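Local coordinates for protein OBCA, Oxalate Biosynthetic Component A (Burkholderia glumae, PDB 4NNB) that belongs to the beta-keto acid cleavage enzyme family, with a TIM-barrel domain that holds a magnesium ion and an oxaloacetate ion, at residues A[305-317]-A[324-338]. Sequence-based numbering, arbitrary orientation.
Sequences APEVASLSPAAVV and YDNAPDFLDAQFDHF. With OAA (oxaloacetate ion), chain C.
Val316 and Tyr324 pair across the contact as a single antiparallel bridge, hydrogen-bonded both ways: Val316 N to Tyr324 O and Tyr324 N to Val316 O, each 2.9 Å. Beyond it, helix 328-338 returns antiparallel to strand 308-311, their axes 10.8 Å apart at 168°. Leu311 is the main hydrophobic link: with CG anti to the backbone N (chi1 -170°), its CD1 sits over the centre of the Phe335 ring, 3.9 Å from the centroid, while CD2 meets Leu331 CD2. Phe338 meets Ala309 O edge-on, CE2 3.5 Å from it, while Leu311 CD1 lies over one face near the rim. This is a beta-alpha unit of the TIM barrel: strand 308-311 lies between parallel strands 273-276 and 344-349, and helix 328-341 packs outside it. In the loop beyond the strand, Asn326 ND2 donates to Ala314 O at 2.9 Å, from above the carbonyl plane; Asn326 OD1 accepts from a water that itself accepts from Ser312 N, and OD1 is also hydrogen-bonded to Arg292. A second water links Ser310 O to Gln334 NE2, Gln334 OE1 being hydrogen-bonded to Arg293. Ser310, whose CB points away from the helix, donates from OG to OAA O1 at 2.5 Å. Val316 CB makes a CH-pi contact over one face of the Tyr324 ring, whose OH lies 2.9 Å from OAA O5; a third water joins this hydroxyl, Ser312 OG and OAA O1.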
# COMPACT_ATOMS: atom_id res chain seq x y z
N ALA A 305 -10.36 10.95 -21.97
CA ALA A 305 -10.76 10.14 -20.82
C ALA A 305 -9.51 9.52 -20.20
O ALA A 305 -8.44 9.55 -20.81
CB ALA A 305 -11.75 9.06 -21.27
N PRO A 306 -9.61 8.97 -18.97
CA PRO A 306 -8.41 8.32 -18.41
C PRO A 306 -7.92 7.19 -19.32
O PRO A 306 -8.74 6.51 -19.96
CB PRO A 306 -8.90 7.76 -17.07
CG PRO A 306 -10.00 8.70 -16.67
CD PRO A 306 -10.70 9.05 -17.98
N GLU A 307 -6.61 7.00 -19.39
CA GLU A 307 -6.01 6.03 -20.30
C GLU A 307 -6.39 4.59 -19.93
O GLU A 307 -6.63 3.75 -20.80
CB GLU A 307 -4.48 6.14 -20.29
CG GLU A 307 -3.90 7.39 -20.99
CD GLU A 307 -3.99 8.66 -20.16
OE1 GLU A 307 -4.29 8.60 -18.94
OE2 GLU A 307 -3.75 9.75 -20.72
N VAL A 308 -6.42 4.32 -18.63
CA VAL A 308 -6.60 2.97 -18.12
C VAL A 308 -7.49 3.07 -16.90
O VAL A 308 -7.52 4.10 -16.23
CB VAL A 308 -5.23 2.34 -17.75
CG1 VAL A 308 -5.39 0.95 -17.10
CG2 VAL A 308 -4.33 2.24 -18.99
N ALA A 309 -8.25 2.02 -16.62
CA ALA A 309 -8.95 1.94 -15.35
C ALA A 309 -9.11 0.48 -14.96
O ALA A 309 -9.22 -0.40 -15.81
CB ALA A 309 -10.29 2.63 -15.39
N SER A 310 -9.16 0.22 -13.66
CA SER A 310 -9.20 -1.16 -13.22
C SER A 310 -10.58 -1.81 -13.45
O SER A 310 -11.61 -1.14 -13.43
CB SER A 310 -8.75 -1.27 -11.76
OG SER A 310 -9.71 -0.69 -10.89
N LEU A 311 -10.57 -3.12 -13.69
CA LEU A 311 -11.79 -3.89 -13.93
C LEU A 311 -11.57 -5.31 -13.41
O LEU A 311 -10.59 -5.97 -13.79
CB LEU A 311 -12.13 -3.89 -15.43
CG LEU A 311 -13.51 -4.44 -15.83
CD1 LEU A 311 -14.02 -3.74 -17.10
CD2 LEU A 311 -13.47 -5.95 -16.03
N SER A 312 -12.46 -5.77 -12.54
CA SER A 312 -12.36 -7.12 -11.98
C SER A 312 -13.63 -7.90 -12.32
O SER A 312 -14.68 -7.62 -11.78
CB SER A 312 -12.19 -7.05 -10.46
OG SER A 312 -10.98 -6.42 -10.08
N PRO A 313 -13.53 -8.89 -13.22
CA PRO A 313 -14.76 -9.51 -13.73
C PRO A 313 -15.28 -10.71 -12.93
O PRO A 313 -15.72 -11.71 -13.53
CB PRO A 313 -14.37 -9.92 -15.16
CG PRO A 313 -12.89 -10.20 -15.07
CD PRO A 313 -12.34 -9.27 -14.00
N ALA A 314 -15.21 -10.61 -11.60
CA ALA A 314 -15.85 -11.53 -10.68
C ALA A 314 -15.84 -10.83 -9.34
O ALA A 314 -15.11 -9.84 -9.16
CB ALA A 314 -15.08 -12.86 -10.57
N ALA A 315 -16.63 -11.35 -8.40
CA ALA A 315 -16.59 -10.88 -7.02
C ALA A 315 -15.16 -11.01 -6.49
O ALA A 315 -14.47 -11.99 -6.78
CB ALA A 315 -17.55 -11.68 -6.15
N VAL A 316 -14.72 -10.03 -5.72
CA VAL A 316 -13.39 -10.10 -5.10
C VAL A 316 -13.61 -10.31 -3.60
O VAL A 316 -14.17 -9.45 -2.93
CB VAL A 316 -12.57 -8.81 -5.35
CG1 VAL A 316 -11.22 -8.88 -4.63
CG2 VAL A 316 -12.33 -8.63 -6.84
N VAL A 317 -13.23 -11.48 -3.10
CA VAL A 317 -13.55 -11.86 -1.73
C VAL A 317 -12.25 -12.16 -0.99
O VAL A 317 -11.79 -13.31 -0.96
CB VAL A 317 -14.46 -13.10 -1.68
CG1 VAL A 317 -14.95 -13.34 -0.24
CG2 VAL A 317 -15.67 -12.95 -2.65
N TYR A 324 -15.60 -6.95 -2.49
CA TYR A 324 -16.70 -6.27 -3.18
C TYR A 324 -17.11 -7.05 -4.42
O TYR A 324 -16.29 -7.70 -5.08
CB TYR A 324 -16.32 -4.83 -3.58
CG TYR A 324 -15.01 -4.76 -4.33
CD1 TYR A 324 -13.80 -4.82 -3.65
CD2 TYR A 324 -14.99 -4.67 -5.72
CE1 TYR A 324 -12.60 -4.78 -4.33
CE2 TYR A 324 -13.77 -4.62 -6.40
CZ TYR A 324 -12.59 -4.68 -5.69
OH TYR A 324 -11.37 -4.65 -6.32
N ASP A 325 -18.39 -6.96 -4.75
CA ASP A 325 -18.94 -7.68 -5.89
C ASP A 325 -18.62 -6.97 -7.20
O ASP A 325 -18.39 -5.75 -7.23
CB ASP A 325 -20.46 -7.83 -5.74
CG ASP A 325 -21.06 -8.91 -6.66
OD1 ASP A 325 -20.31 -9.73 -7.23
OD2 ASP A 325 -22.29 -8.94 -6.79
N ASN A 326 -18.60 -7.75 -8.27
CA ASN A 326 -18.62 -7.22 -9.61
C ASN A 326 -19.59 -8.09 -10.39
O ASN A 326 -19.18 -9.09 -10.97
CB ASN A 326 -17.23 -7.24 -10.24
CG ASN A 326 -16.21 -6.40 -9.45
OD1 ASN A 326 -16.11 -5.19 -9.64
ND2 ASN A 326 -15.49 -7.05 -8.54
N ALA A 327 -20.86 -7.73 -10.38
CA ALA A 327 -21.91 -8.57 -10.97
C ALA A 327 -21.93 -8.48 -12.51
O ALA A 327 -21.44 -7.49 -13.08
CB ALA A 327 -23.25 -8.18 -10.40
N PRO A 328 -22.51 -9.49 -13.19
CA PRO A 328 -22.59 -9.45 -14.66
C PRO A 328 -23.30 -8.21 -15.23
O PRO A 328 -22.82 -7.70 -16.24
CB PRO A 328 -23.39 -10.72 -14.99
CG PRO A 328 -23.09 -11.65 -13.85
CD PRO A 328 -23.03 -10.77 -12.65
N ASP A 329 -24.39 -7.74 -14.63
CA ASP A 329 -25.07 -6.55 -15.16
C ASP A 329 -24.23 -5.29 -15.01
O ASP A 329 -24.10 -4.48 -15.94
CB ASP A 329 -26.48 -6.36 -14.56
CG ASP A 329 -26.48 -6.20 -13.05
OD1 ASP A 329 -25.53 -6.64 -12.38
OD2 ASP A 329 -27.46 -5.64 -12.53
N PHE A 330 -23.63 -5.13 -13.84
CA PHE A 330 -22.67 -4.06 -13.62
C PHE A 330 -21.53 -4.10 -14.65
O PHE A 330 -21.18 -3.08 -15.25
CB PHE A 330 -22.09 -4.16 -12.22
CG PHE A 330 -20.88 -3.30 -12.01
CD1 PHE A 330 -20.99 -1.91 -12.03
CD2 PHE A 330 -19.63 -3.87 -11.80
CE1 PHE A 330 -19.87 -1.11 -11.82
CE2 PHE A 330 -18.51 -3.07 -11.59
CZ PHE A 330 -18.64 -1.69 -11.60
N LEU A 331 -20.96 -5.28 -14.86
CA LEU A 331 -19.83 -5.42 -15.78
C LEU A 331 -20.22 -5.11 -17.23
O LEU A 331 -19.43 -4.51 -17.98
CB LEU A 331 -19.18 -6.80 -15.66
CG LEU A 331 -18.41 -6.97 -14.35
CD1 LEU A 331 -18.12 -8.45 -14.05
CD2 LEU A 331 -17.11 -6.16 -14.40
N ASP A 332 -21.43 -5.49 -17.62
CA ASP A 332 -21.93 -5.13 -18.96
C ASP A 332 -21.90 -3.62 -19.15
O ASP A 332 -21.47 -3.11 -20.20
CB ASP A 332 -23.34 -5.68 -19.18
CG ASP A 332 -23.90 -5.33 -20.56
OD1 ASP A 332 -23.32 -5.78 -21.56
OD2 ASP A 332 -24.92 -4.61 -20.64
N ALA A 333 -22.35 -2.90 -18.12
CA ALA A 333 -22.36 -1.44 -18.12
C ALA A 333 -20.94 -0.85 -18.14
O ALA A 333 -20.66 0.10 -18.89
CB ALA A 333 -23.15 -0.92 -16.92
N GLN A 334 -20.05 -1.39 -17.30
CA GLN A 334 -18.64 -0.96 -17.31
C GLN A 334 -18.02 -1.08 -18.70
O GLN A 334 -17.50 -0.10 -19.24
CB GLN A 334 -17.79 -1.78 -16.32
CG GLN A 334 -18.10 -1.51 -14.86
CD GLN A 334 -17.85 -0.05 -14.42
OE1 GLN A 334 -18.73 0.81 -14.57
NE2 GLN A 334 -16.67 0.22 -13.85
N PHE A 335 -18.06 -2.29 -19.26
CA PHE A 335 -17.45 -2.52 -20.57
C PHE A 335 -18.02 -1.58 -21.62
O PHE A 335 -17.26 -1.00 -22.41
CB PHE A 335 -17.59 -3.98 -21.02
CG PHE A 335 -16.53 -4.90 -20.49
CD1 PHE A 335 -15.25 -4.88 -21.01
CD2 PHE A 335 -16.82 -5.83 -19.49
CE1 PHE A 335 -14.26 -5.74 -20.53
CE2 PHE A 335 -15.84 -6.69 -19.01
CZ PHE A 335 -14.55 -6.65 -19.53
N ASP A 336 -19.35 -1.42 -21.64
CA ASP A 336 -20.00 -0.49 -22.58
C ASP A 336 -19.39 0.90 -22.42
O ASP A 336 -19.11 1.59 -23.40
CB ASP A 336 -21.50 -0.38 -22.27
CG ASP A 336 -22.33 -1.37 -23.05
OD1 ASP A 336 -21.74 -2.18 -23.80
OD2 ASP A 336 -23.58 -1.35 -22.90
N HIS A 337 -19.19 1.31 -21.18
CA HIS A 337 -18.66 2.64 -20.92
C HIS A 337 -17.19 2.80 -21.30
O HIS A 337 -16.83 3.78 -21.97
CB HIS A 337 -18.87 3.01 -19.46
CG HIS A 337 -18.38 4.37 -19.12
ND1 HIS A 337 -19.21 5.47 -19.11
CD2 HIS A 337 -17.15 4.82 -18.79
CE1 HIS A 337 -18.51 6.54 -18.78
NE2 HIS A 337 -17.25 6.17 -18.59
N PHE A 338 -16.34 1.87 -20.88
CA PHE A 338 -14.92 1.92 -21.22
C PHE A 338 -14.79 2.01 -22.75
O PHE A 338 -14.04 2.84 -23.28
CB PHE A 338 -14.18 0.66 -20.74
CG PHE A 338 -13.86 0.64 -19.25
CD1 PHE A 338 -14.85 0.85 -18.29
CD2 PHE A 338 -12.58 0.32 -18.81
CE1 PHE A 338 -14.56 0.77 -16.93
CE2 PHE A 338 -12.28 0.24 -17.45
CZ PHE A 338 -13.28 0.47 -16.51
O1 OAA C . -9.34 -2.12 -8.86
O2 OAA C . -7.82 -0.84 -7.77
O4 OAA C . -7.63 -3.50 -3.26
O5 OAA C . -9.74 -3.54 -4.16
O3 OAA C . -7.10 -1.53 -5.25
C1 OAA C . -8.57 -1.91 -7.83
C2 OAA C . -8.58 -2.92 -6.70
C3 OAA C . -8.00 -2.46 -5.39
C4 OAA C . -8.49 -3.19 -4.20
O HOH W 1 -14.77 -1.72 -13.46
O HOH W 2 -14.58 -4.05 -11.56
O HOH W 3 -11.07 -3.88 -8.78